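Local coordinates for octopine dehydrogenase (Pecten maximus, PDB 3C7D), which catalyses the NADH-dependent reductive condensation of L-arginine with pyruvate to form D-octopine, the reverse of octopine dehydrogenation, at residues 111-116 and 137-142; 141-146 and 164-169. One frame throughout, in Å; residues are numbered along the deposited sequence.

Overall arrangement
Both contacts are buried and sit near the substrate and cofactor, and they share Phe141 and Glu142. Interaction 1 is regular parallel pairing in the nucleotide-binding sheet: four backbone bonds, with apolar side chains packed on one face. Interaction 2 begins where strand 137-141 ends, and sets the following turn against the antiparallel strand 156-171. It has one backbone bond, one bond to a carboxylate, and an apolar cluster round Leu166; Glu142 is partly exposed. Phe141 joins the two, its ring sandwiched between Leu115 of interaction 1 and Ala168 of interaction 2. Pro116 meets the NAD ribose, whereas Thr143 and Leu144 reach pyruvate and the nicotinamide.

Interaction 1: 111-116 and 137-142; sequences LIVGLP and SMMSFE. With NAD (nicotinamide-adenine-dinucleotide), chain B.
Ile112 N gives its hydrogen to Ser137 O, the first of four backbone bonds that alternate along the seam: Met139 N follows to Ile112 O and Gly114 N to Met139 O, while Phe141 N closes the ladder on Gly114 O at 3.1 Å. The strands run parallel, Leu111 beside Ser137 and Gly114 beside Ser140, and the axes of the two strand segments approach to 4.7 Å at 21°. On this seam Ile112 and Gly114 supply the bonding groups of strand 111-114, while Leu111 and Val113 turn theirs to strand 85-88. Two CA-H...O contacts, Met138 CA to Ile112 O and Val113 CA to Met139 O, reinforce the pairing.

The apolar contacts gather on the face that carries Leu111, Val113 and Met139. Val113 and Met139 lie side by side, CG2 of the valine 3.8 Å from CB of the methionine. The other valine branch, CG1, swung anti to the backbone N (chi1 180°), comes obliquely to Phe141 CD1 at 3.7 Å. Leu115 CD1 sits over one face of the Phe141 ring in a CH-pi contact, 3.8 Å from the centroid and displaced toward the CG side.

At the ligand end, a cis peptide bond precedes Pro116, whose CD lies 3.6 Å from NAD O4D on the nicotinamide ribose.

The two strands belong to a beta-alpha-beta crossover of the Rossmann-type domain, linked by helix 121-129. That helix covers Ile112 and Met138 on the opposite face, where Ser140 OG bonds Glu122. Strand 85-88 flanks 111-114, and strand 156-171 pairs antiparallel with the outer side of 137-141.

Interaction 2: 141-146 and 164-169; sequences FETLPW and SVLAAS. With NAD (nicotinamide-adenine-dinucleotide), chain B; PYR (pyruvic acid), chain C.
Phe141 and Ala168 form a non-hydrogen-bonded antiparallel pair, and Ala168 CB stands over the ring centre, 3.4 Å from its centroid and almost on the normal. Leu166, crossing Phe141 at about a right angle, brings its CD2 to Phe141 CD2. Glu142 N then donates to Ala167 O at 3.2 Å. The Glu142 side chain starts from the crowded position between backbone N and carbonyl carbon (chi1 52°) and runs out extended beside the strand, where OE2 accepts from Ala167 N at 2.8 Å, meeting it from above the carboxylate plane. With an alanine here, Ala167 N would probably be left without this acceptor and a gap would open beside Leu166 CD1, which now packs on Glu142 CG. The peptide here leaves strand 137-141, which runs parallel to 111-114 in the Rossmann-type sheet, and turns toward strand 146-150; strand 156-171 pairs antiparallel with both 137-141 and 146-150. Thr143 faces two ways: OG1 donates to pyruvate O at 2.8 Å, while CG2 rests on Leu166 CD1 at 3.7 Å. His212, the active-site residue, also bonds the pyruvate. Leu144 turns to the cofactor, CB 3.6 Å from NAD C6N and CD2 beside the carboxamide. Pro145 CA receives Leu166 CD2 at 3.8 Å.

Interaction 1: 111-116 and 137-142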
ATOM      1  N   LEU A 111      -5.082 -11.387  13.078  1.00 26.85           N
ATOM      2  CA  LEU A 111      -4.913 -10.002  12.667  1.00 26.37           C
ATOM      3  C   LEU A 111      -4.271  -9.988  11.285  1.00 26.34           C
ATOM      4  O   LEU A 111      -3.132 -10.435  11.114  1.00 26.22           O
ATOM      5  CB  LEU A 111      -4.052  -9.240  13.681  1.00 26.31           C
ATOM      6  CG  LEU A 111      -3.652  -7.788  13.397  1.00 25.87           C
ATOM      7  CD1 LEU A 111      -4.849  -6.846  13.448  1.00 25.43           C
ATOM      8  CD2 LEU A 111      -2.596  -7.358  14.389  1.00 25.99           C
ATOM      9  N   ILE A 112      -5.015  -9.494  10.300  1.00 26.19           N
ATOM     10  CA  ILE A 112      -4.538  -9.461   8.919  1.00 26.09           C
ATOM     11  C   ILE A 112      -4.049  -8.057   8.553  1.00 26.05           C
ATOM     12  O   ILE A 112      -4.819  -7.092   8.567  1.00 26.10           O
ATOM     13  CB  ILE A 112      -5.587 -10.024   7.921  1.00 25.97           C
ATOM     14  CG1 ILE A 112      -5.872 -11.493   8.254  1.00 26.11           C
ATOM     15  CG2 ILE A 112      -5.079  -9.913   6.491  1.00 25.70           C
ATOM     16  CD1 ILE A 112      -7.107 -12.070   7.602  1.00 26.15           C
ATOM     17  N   VAL A 113      -2.762  -7.967   8.231  1.00 26.01           N
ATOM     18  CA  VAL A 113      -2.082  -6.687   8.059  1.00 26.08           C
ATOM     19  C   VAL A 113      -1.559  -6.503   6.633  1.00 26.06           C
ATOM     20  O   VAL A 113      -0.841  -7.353   6.109  1.00 25.83           O
ATOM     21  CB  VAL A 113      -0.908  -6.527   9.080  1.00 26.09           C
ATOM     22  CG1 VAL A 113      -0.196  -5.195   8.891  1.00 25.97           C
ATOM     23  CG2 VAL A 113      -1.410  -6.658  10.513  1.00 26.02           C
ATOM     24  N   GLY A 114      -1.943  -5.392   6.013  1.00 26.14           N
ATOM     25  CA  GLY A 114      -1.349  -4.963   4.755  1.00 26.44           C
ATOM     26  C   GLY A 114      -0.219  -4.003   5.062  1.00 26.76           C
ATOM     27  O   GLY A 114      -0.461  -2.896   5.549  1.00 26.82           O
ATOM     28  N   LEU A 115       1.013  -4.423   4.786  1.00 27.02           N
ATOM     29  CA  LEU A 115       2.191  -3.621   5.111  1.00 27.36           C
ATOM     30  C   LEU A 115       3.131  -3.383   3.915  1.00 27.76           C
ATOM     31  O   LEU A 115       4.215  -3.965   3.859  1.00 27.62           O
ATOM     32  CB  LEU A 115       2.956  -4.260   6.283  1.00 27.24           C
ATOM     33  CG  LEU A 115       4.165  -3.529   6.882  1.00 26.64           C
ATOM     34  CD1 LEU A 115       3.739  -2.549   7.952  1.00 26.19           C
ATOM     35  CD2 LEU A 115       5.189  -4.515   7.421  1.00 25.54           C
ATOM     36  N   PRO A 116       2.698  -2.585   2.916  1.00 28.37           N
ATOM     37  CA  PRO A 116       1.338  -2.171   2.556  1.00 28.83           C
ATOM     38  C   PRO A 116       0.696  -3.359   1.824  1.00 29.31           C
ATOM     39  O   PRO A 116       1.439  -4.278   1.450  1.00 29.43           O
ATOM     40  CB  PRO A 116       1.574  -0.998   1.586  1.00 28.96           C
ATOM     41  CG  PRO A 116       3.037  -0.690   1.653  1.00 28.51           C
ATOM     42  CD  PRO A 116       3.687  -1.976   2.011  1.00 28.44           C
ATOM     43  N   SER A 137      -9.553  -9.220  12.160  1.00 25.63           N
ATOM     44  CA  SER A 137      -9.259  -7.784  12.125  1.00 25.35           C
ATOM     45  C   SER A 137      -8.375  -7.433  10.923  1.00 25.06           C
ATOM     46  O   SER A 137      -7.447  -8.179  10.585  1.00 24.88           O
ATOM     47  CB  SER A 137      -8.595  -7.323  13.426  1.00 25.24           C
ATOM     48  OG  SER A 137      -9.554  -7.148  14.451  1.00 25.53           O
ATOM     49  N   MET A 138      -8.670  -6.297  10.293  1.00 24.66           N
ATOM     50  CA  MET A 138      -7.940  -5.843   9.111  1.00 24.39           C
ATOM     51  C   MET A 138      -7.181  -4.542   9.377  1.00 24.17           C
ATOM     52  O   MET A 138      -7.779  -3.534   9.759  1.00 24.09           O
ATOM     53  CB  MET A 138      -8.898  -5.667   7.936  1.00 24.26           C
ATOM     54  CG  MET A 138      -9.527  -6.957   7.461  1.00 24.18           C
ATOM     55  SD  MET A 138     -10.869  -6.673   6.300  1.00 24.44           S
ATOM     56  CE  MET A 138     -12.177  -6.132   7.402  1.00 24.52           C
ATOM     57  N   MET A 139      -5.866  -4.577   9.156  1.00 23.89           N
ATOM     58  CA  MET A 139      -4.978  -3.453   9.474  1.00 23.57           C
ATOM     59  C   MET A 139      -4.200  -2.958   8.246  1.00 23.32           C
ATOM     60  O   MET A 139      -3.457  -3.719   7.627  1.00 23.40           O
ATOM     61  CB  MET A 139      -4.009  -3.862  10.589  1.00 23.45           C
ATOM     62  CG  MET A 139      -3.419  -2.706  11.375  1.00 23.33           C
ATOM     63  SD  MET A 139      -2.252  -3.280  12.613  1.00 23.53           S
ATOM     64  CE  MET A 139      -2.084  -1.820  13.630  1.00 23.52           C
ATOM     65  N   SER A 140      -4.366  -1.682   7.909  1.00 23.03           N
ATOM     66  CA  SER A 140      -3.735  -1.108   6.718  1.00 22.84           C
ATOM     67  C   SER A 140      -2.739   0.015   7.032  1.00 22.82           C
ATOM     68  O   SER A 140      -3.130   1.087   7.500  1.00 22.89           O
ATOM     69  CB  SER A 140      -4.803  -0.604   5.745  1.00 22.81           C
ATOM     70  OG  SER A 140      -5.536  -1.680   5.188  1.00 22.64           O
ATOM     71  N   PHE A 141      -1.459  -0.243   6.760  1.00 22.69           N
ATOM     72  CA  PHE A 141      -0.386   0.737   6.968  1.00 22.44           C
ATOM     73  C   PHE A 141      -0.201   1.608   5.736  1.00 22.55           C
ATOM     74  O   PHE A 141      -0.329   1.124   4.612  1.00 22.51           O
ATOM     75  CB  PHE A 141       0.929   0.034   7.307  1.00 22.17           C
ATOM     76  CG  PHE A 141       1.039  -0.382   8.745  1.00 21.72           C
ATOM     77  CD1 PHE A 141       0.426  -1.548   9.197  1.00 21.03           C
ATOM     78  CD2 PHE A 141       1.762   0.390   9.650  1.00 21.01           C
ATOM     79  CE1 PHE A 141       0.524  -1.934  10.528  1.00 21.20           C
ATOM     80  CE2 PHE A 141       1.868   0.013  10.982  1.00 20.89           C
ATOM     81  CZ  PHE A 141       1.248  -1.150  11.423  1.00 21.30           C
ATOM     82  N   GLU A 142       0.113   2.885   5.953  1.00 22.68           N
ATOM     83  CA  GLU A 142       0.162   3.870   4.864  1.00 22.96           C
ATOM     84  C   GLU A 142       1.237   3.607   3.814  1.00 23.03           C
ATOM     85  O   GLU A 142       1.045   3.911   2.635  1.00 23.19           O
ATOM     86  CB  GLU A 142       0.254   5.308   5.397  1.00 22.92           C
ATOM     87  CG  GLU A 142       1.365   5.567   6.410  1.00 23.22           C
ATOM     88  CD  GLU A 142       1.335   6.980   6.975  1.00 23.27           C
ATOM     89  OE1 GLU A 142       0.815   7.898   6.305  1.00 24.11           O
ATOM     90  OE2 GLU A 142       1.843   7.176   8.099  1.00 23.87           O
TER
HETATM   91  PA  NAD B 405       9.257  -6.187  -4.075  1.00 33.33           P
HETATM   92  O1A NAD B 405       9.164  -5.725  -5.479  1.00 33.19           O
HETATM   93  O2A NAD B 405      10.663  -6.258  -3.625  1.00 33.17           O
HETATM   94  O5B NAD B 405       8.566  -7.633  -3.930  1.00 33.25           O
HETATM   95  C5B NAD B 405       8.616  -8.598  -4.954  1.00 33.40           C
HETATM   96  C4B NAD B 405       7.851  -9.816  -4.457  1.00 33.92           C
HETATM   97  O4B NAD B 405       6.535  -9.846  -4.979  1.00 34.38           O
HETATM   98  C3B NAD B 405       8.487 -11.127  -4.874  1.00 34.14           C
HETATM   99  O3B NAD B 405       9.457 -11.536  -3.943  1.00 33.87           O
HETATM  100  C2B NAD B 405       7.305 -12.070  -4.905  1.00 34.68           C
HETATM  101  O2B NAD B 405       7.109 -12.653  -3.637  1.00 35.25           O
HETATM  102  C1B NAD B 405       6.122 -11.175  -5.236  1.00 35.15           C
HETATM  103  N9A NAD B 405       5.765 -11.338  -6.661  1.00 35.68           N
HETATM  104  C8A NAD B 405       6.349 -10.691  -7.724  1.00 35.73           C
HETATM  105  N7A NAD B 405       5.758 -11.107  -8.866  1.00 35.77           N
HETATM  106  C5A NAD B 405       4.804 -12.010  -8.553  1.00 35.93           C
HETATM  107  C6A NAD B 405       3.916 -12.740  -9.337  1.00 36.12           C
HETATM  108  N6A NAD B 405       4.184 -12.875 -10.634  1.00 36.81           N
HETATM  109  N1A NAD B 405       3.027 -13.617  -8.733  1.00 35.87           N
HETATM  110  C2A NAD B 405       3.027 -13.771  -7.359  1.00 35.74           C
HETATM  111  N3A NAD B 405       3.917 -13.039  -6.589  1.00 36.31           N
HETATM  112  C4A NAD B 405       4.794 -12.171  -7.170  1.00 35.92           C
HETATM  113  O3  NAD B 405       8.370  -5.211  -3.135  1.00 33.17           O
HETATM  114  PN  NAD B 405       8.889  -4.603  -1.729  1.00 33.20           P
HETATM  115  O1N NAD B 405      10.163  -3.882  -1.937  1.00 33.01           O
HETATM  116  O2N NAD B 405       8.825  -5.654  -0.685  1.00 33.19           O
HETATM  117  O5D NAD B 405       7.781  -3.478  -1.415  1.00 33.15           O
HETATM  118  C5D NAD B 405       6.414  -3.785  -1.251  1.00 33.37           C
HETATM  119  C4D NAD B 405       5.595  -2.499  -1.321  1.00 33.69           C
HETATM  120  O4D NAD B 405       6.174  -1.500  -0.499  1.00 34.13           O
HETATM  121  C3D NAD B 405       5.528  -1.939  -2.735  1.00 33.82           C
HETATM  122  O3D NAD B 405       4.178  -1.710  -3.064  1.00 33.20           O
HETATM  123  C2D NAD B 405       6.290  -0.629  -2.693  1.00 34.00           C
HETATM  124  O2D NAD B 405       5.641   0.374  -3.442  1.00 34.48           O
HETATM  125  C1D NAD B 405       6.317  -0.281  -1.208  1.00 34.23           C
HETATM  126  N1N NAD B 405       7.550   0.425  -0.793  1.00 34.37           N
HETATM  127  C2N NAD B 405       8.791  -0.106  -1.044  1.00 34.06           C
HETATM  128  C3N NAD B 405       9.948   0.565  -0.641  1.00 33.99           C
HETATM  129  C7N NAD B 405      11.208  -0.225  -0.430  1.00 33.80           C
HETATM  130  O7N NAD B 405      12.346   0.445   0.059  1.00 33.96           O
HETATM  131  N7N NAD B 405      11.232  -1.533  -0.695  1.00 33.53           N
HETATM  132  C4N NAD B 405       9.827   1.791   0.019  1.00 34.09           C
HETATM  133  C5N NAD B 405       8.568   2.323   0.280  1.00 34.27           C
HETATM  134  C6N NAD B 405       7.434   1.624  -0.135  1.00 34.48           C

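Interaction 2: 141-146 and 164-169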
ATOM      1  N   PHE A 141      -1.459  -0.243   6.760  1.00 22.69           N
ATOM      2  CA  PHE A 141      -0.386   0.737   6.968  1.00 22.44           C
ATOM      3  C   PHE A 141      -0.201   1.608   5.736  1.00 22.55           C
ATOM      4  O   PHE A 141      -0.329   1.124   4.612  1.00 22.51           O
ATOM      5  CB  PHE A 141       0.929   0.034   7.307  1.00 22.17           C
ATOM      6  CG  PHE A 141       1.039  -0.382   8.745  1.00 21.72           C
ATOM      7  CD1 PHE A 141       0.426  -1.548   9.197  1.00 21.03           C
ATOM      8  CD2 PHE A 141       1.762   0.390   9.650  1.00 21.01           C
ATOM      9  CE1 PHE A 141       0.524  -1.934  10.528  1.00 21.20           C
ATOM     10  CE2 PHE A 141       1.868   0.013  10.982  1.00 20.89           C
ATOM     11  CZ  PHE A 141       1.248  -1.150  11.423  1.00 21.30           C
ATOM     12  N   GLU A 142       0.113   2.885   5.953  1.00 22.68           N
ATOM     13  CA  GLU A 142       0.162   3.870   4.864  1.00 22.96           C
ATOM     14  C   GLU A 142       1.237   3.607   3.814  1.00 23.03           C
ATOM     15  O   GLU A 142       1.045   3.911   2.635  1.00 23.19           O
ATOM     16  CB  GLU A 142       0.254   5.308   5.397  1.00 22.92           C
ATOM     17  CG  GLU A 142       1.365   5.567   6.410  1.00 23.22           C
ATOM     18  CD  GLU A 142       1.335   6.980   6.975  1.00 23.27           C
ATOM     19  OE1 GLU A 142       0.815   7.898   6.305  1.00 24.11           O
ATOM     20  OE2 GLU A 142       1.843   7.176   8.099  1.00 23.87           O
ATOM     21  N   THR A 143       2.364   3.047   4.254  1.00 23.14           N
ATOM     22  CA  THR A 143       3.481   2.691   3.373  1.00 23.41           C
ATOM     23  C   THR A 143       4.351   1.608   4.024  1.00 23.73           C
ATOM     24  O   THR A 143       4.010   1.092   5.092  1.00 23.74           O
ATOM     25  CB  THR A 143       4.333   3.940   2.980  1.00 23.38           C
ATOM     26  OG1 THR A 143       5.276   3.585   1.963  1.00 23.44           O
ATOM     27  CG2 THR A 143       5.069   4.528   4.181  1.00 22.81           C
ATOM     28  N   LEU A 144       5.459   1.250   3.380  1.00 24.17           N
ATOM     29  CA  LEU A 144       6.440   0.366   4.005  1.00 24.54           C
ATOM     30  C   LEU A 144       7.200   1.119   5.103  1.00 24.89           C
ATOM     31  O   LEU A 144       7.595   2.273   4.904  1.00 24.81           O
ATOM     32  CB  LEU A 144       7.418  -0.202   2.966  1.00 24.58           C
ATOM     33  CG  LEU A 144       8.259  -1.425   3.362  1.00 24.42           C
ATOM     34  CD1 LEU A 144       7.393  -2.673   3.453  1.00 23.94           C
ATOM     35  CD2 LEU A 144       9.391  -1.649   2.379  1.00 24.41           C
ATOM     36  N   PRO A 145       7.389   0.475   6.270  1.00 25.24           N
ATOM     37  CA  PRO A 145       8.150   1.061   7.373  1.00 25.61           C
ATOM     38  C   PRO A 145       9.541   1.569   6.984  1.00 26.03           C
ATOM     39  O   PRO A 145       9.991   2.585   7.516  1.00 26.09           O
ATOM     40  CB  PRO A 145       8.278  -0.100   8.361  1.00 25.53           C
ATOM     41  CG  PRO A 145       7.097  -0.938   8.099  1.00 25.35           C
ATOM     42  CD  PRO A 145       6.857  -0.853   6.627  1.00 25.23           C
ATOM     43  N   TRP A 146      10.207   0.877   6.060  1.00 26.44           N
ATOM     44  CA  TRP A 146      11.601   1.181   5.747  1.00 26.99           C
ATOM     45  C   TRP A 146      11.861   1.405   4.260  1.00 27.50           C
ATOM     46  O   TRP A 146      11.168   0.855   3.407  1.00 27.72           O
ATOM     47  CB  TRP A 146      12.524   0.052   6.228  1.00 26.79           C
ATOM     48  CG  TRP A 146      12.028  -0.738   7.404  1.00 26.56           C
ATOM     49  CD1 TRP A 146      12.279  -0.495   8.726  1.00 26.28           C
ATOM     50  CD2 TRP A 146      11.210  -1.912   7.360  1.00 26.35           C
ATOM     51  NE1 TRP A 146      11.661  -1.443   9.508  1.00 26.24           N
ATOM     52  CE2 TRP A 146      10.998  -2.325   8.696  1.00 26.46           C
ATOM     53  CE3 TRP A 146      10.628  -2.654   6.321  1.00 26.29           C
ATOM     54  CZ2 TRP A 146      10.233  -3.451   9.020  1.00 26.67           C
ATOM     55  CZ3 TRP A 146       9.864  -3.772   6.644  1.00 26.44           C
ATOM     56  CH2 TRP A 146       9.674  -4.159   7.984  1.00 26.42           C
ATOM     57  N   SER A 164      10.240   7.841  10.948  1.00 29.05           N
ATOM     58  CA  SER A 164      10.063   8.361  12.302  1.00 28.88           C
ATOM     59  C   SER A 164       8.703   7.947  12.862  1.00 28.69           C
ATOM     60  O   SER A 164       8.628   7.235  13.867  1.00 28.57           O
ATOM     61  CB  SER A 164      10.222   9.885  12.310  1.00 28.85           C
ATOM     62  OG  SER A 164       9.665  10.451  13.481  1.00 29.10           O
ATOM     63  N   VAL A 165       7.638   8.397  12.198  1.00 28.51           N
ATOM     64  CA  VAL A 165       6.268   7.997  12.532  1.00 28.37           C
ATOM     65  C   VAL A 165       5.638   7.197  11.388  1.00 28.17           C
ATOM     66  O   VAL A 165       6.071   7.298  10.236  1.00 28.29           O
ATOM     67  CB  VAL A 165       5.352   9.216  12.888  1.00 28.46           C
ATOM     68  CG1 VAL A 165       5.804   9.881  14.183  1.00 28.51           C
ATOM     69  CG2 VAL A 165       5.288  10.232  11.738  1.00 28.16           C
ATOM     70  N   LEU A 166       4.625   6.398  11.712  1.00 27.81           N
ATOM     71  CA  LEU A 166       3.859   5.672  10.700  1.00 27.46           C
ATOM     72  C   LEU A 166       2.443   5.386  11.201  1.00 27.37           C
ATOM     73  O   LEU A 166       2.250   4.991  12.350  1.00 27.16           O
ATOM     74  CB  LEU A 166       4.568   4.372  10.296  1.00 27.40           C
ATOM     75  CG  LEU A 166       4.294   3.843   8.885  1.00 27.35           C
ATOM     76  CD1 LEU A 166       4.892   4.770   7.841  1.00 27.25           C
ATOM     77  CD2 LEU A 166       4.838   2.435   8.710  1.00 27.24           C
ATOM     78  N   ALA A 167       1.461   5.598  10.330  1.00 27.25           N
ATOM     79  CA  ALA A 167       0.059   5.431  10.690  1.00 27.17           C
ATOM     80  C   ALA A 167      -0.541   4.158  10.102  1.00 27.16           C
ATOM     81  O   ALA A 167      -0.182   3.742   8.999  1.00 27.21           O
ATOM     82  CB  ALA A 167      -0.741   6.647  10.258  1.00 27.15           C
ATOM     83  N   ALA A 168      -1.455   3.550  10.854  1.00 27.21           N
ATOM     84  CA  ALA A 168      -2.174   2.355  10.417  1.00 27.13           C
ATOM     85  C   ALA A 168      -3.648   2.429  10.803  1.00 27.10           C
ATOM     86  O   ALA A 168      -3.984   2.844  11.912  1.00 27.13           O
ATOM     87  CB  ALA A 168      -1.541   1.113  11.006  1.00 27.14           C
ATOM     88  N   SER A 169      -4.520   2.026   9.883  1.00 27.08           N
ATOM     89  CA  SER A 169      -5.952   1.960  10.168  1.00 27.12           C
ATOM     90  C   SER A 169      -6.349   0.558  10.623  1.00 27.03           C
ATOM     91  O   SER A 169      -5.557  -0.378  10.521  1.00 26.91           O
ATOM     92  CB  SER A 169      -6.766   2.356   8.944  1.00 27.04           C
ATOM     93  OG  SER A 169      -6.900   1.260   8.063  1.00 27.44           O
TER
HETATM   94  PA  NAD B 405       9.257  -6.187  -4.075  1.00 33.33           P
HETATM   95  O1A NAD B 405       9.164  -5.725  -5.479  1.00 33.19           O
HETATM   96  O2A NAD B 405      10.663  -6.258  -3.625  1.00 33.17           O
HETATM   97  O5B NAD B 405       8.566  -7.633  -3.930  1.00 33.25           O
HETATM   98  C5B NAD B 405       8.616  -8.598  -4.954  1.00 33.40           C
HETATM   99  C4B NAD B 405       7.851  -9.816  -4.457  1.00 33.92           C
HETATM  100  O4B NAD B 405       6.535  -9.846  -4.979  1.00 34.38           O
HETATM  101  C3B NAD B 405       8.487 -11.127  -4.874  1.00 34.14           C
HETATM  102  O3B NAD B 405       9.457 -11.536  -3.943  1.00 33.87           O
HETATM  103  C2B NAD B 405       7.305 -12.070  -4.905  1.00 34.68           C
HETATM  104  O2B NAD B 405       7.109 -12.653  -3.637  1.00 35.25           O
HETATM  105  C1B NAD B 405       6.122 -11.175  -5.236  1.00 35.15           C
HETATM  106  N9A NAD B 405       5.765 -11.338  -6.661  1.00 35.68           N
HETATM  107  C8A NAD B 405       6.349 -10.691  -7.724  1.00 35.73           C
HETATM  108  N7A NAD B 405       5.758 -11.107  -8.866  1.00 35.77           N
HETATM  109  C5A NAD B 405       4.804 -12.010  -8.553  1.00 35.93           C
HETATM  110  C6A NAD B 405       3.916 -12.740  -9.337  1.00 36.12           C
HETATM  111  N6A NAD B 405       4.184 -12.875 -10.634  1.00 36.81           N
HETATM  112  N1A NAD B 405       3.027 -13.617  -8.733  1.00 35.87           N
HETATM  113  C2A NAD B 405       3.027 -13.771  -7.359  1.00 35.74           C
HETATM  114  N3A NAD B 405       3.917 -13.039  -6.589  1.00 36.31           N
HETATM  115  C4A NAD B 405       4.794 -12.171  -7.170  1.00 35.92           C
HETATM  116  O3  NAD B 405       8.370  -5.211  -3.135  1.00 33.17           O
HETATM  117  PN  NAD B 405       8.889  -4.603  -1.729  1.00 33.20           P
HETATM  118  O1N NAD B 405      10.163  -3.882  -1.937  1.00 33.01           O
HETATM  119  O2N NAD B 405       8.825  -5.654  -0.685  1.00 33.19           O
HETATM  120  O5D NAD B 405       7.781  -3.478  -1.415  1.00 33.15           O
HETATM  121  C5D NAD B 405       6.414  -3.785  -1.251  1.00 33.37           C
HETATM  122  C4D NAD B 405       5.595  -2.499  -1.321  1.00 33.69           C
HETATM  123  O4D NAD B 405       6.174  -1.500  -0.499  1.00 34.13           O
HETATM  124  C3D NAD B 405       5.528  -1.939  -2.735  1.00 33.82           C
HETATM  125  O3D NAD B 405       4.178  -1.710  -3.064  1.00 33.20           O
HETATM  126  C2D NAD B 405       6.290  -0.629  -2.693  1.00 34.00           C
HETATM  127  O2D NAD B 405       5.641   0.374  -3.442  1.00 34.48           O
HETATM  128  C1D NAD B 405       6.317  -0.281  -1.208  1.00 34.23           C
HETATM  129  N1N NAD B 405       7.550   0.425  -0.793  1.00 34.37           N
HETATM  130  C2N NAD B 405       8.791  -0.106  -1.044  1.00 34.06           C
HETATM  131  C3N NAD B 405       9.948   0.565  -0.641  1.00 33.99           C
HETATM  132  C7N NAD B 405      11.208  -0.225  -0.430  1.00 33.80           C
HETATM  133  O7N NAD B 405      12.346   0.445   0.059  1.00 33.96           O
HETATM  134  N7N NAD B 405      11.232  -1.533  -0.695  1.00 33.53           N
HETATM  135  C4N NAD B 405       9.827   1.791   0.019  1.00 34.09           C
HETATM  136  C5N NAD B 405       8.568   2.323   0.280  1.00 34.27           C
HETATM  137  C6N NAD B 405       7.434   1.624  -0.135  1.00 34.48           C
HETATM  138  C   PYR C 406       4.272   5.073  -1.100  1.00 43.35           C
HETATM  139  O   PYR C 406       3.668   4.324  -0.175  1.00 44.45           O
HETATM  140  OXT PYR C 406       5.064   4.405  -1.998  1.00 44.37           O
HETATM  141  CA  PYR C 406       4.115   6.512  -1.169  1.00 40.67           C
HETATM  142  O3  PYR C 406       4.134   7.083  -2.428  1.00 36.50           O
HETATM  143  CB  PYR C 406       3.988   7.386   0.113  1.00 32.77           C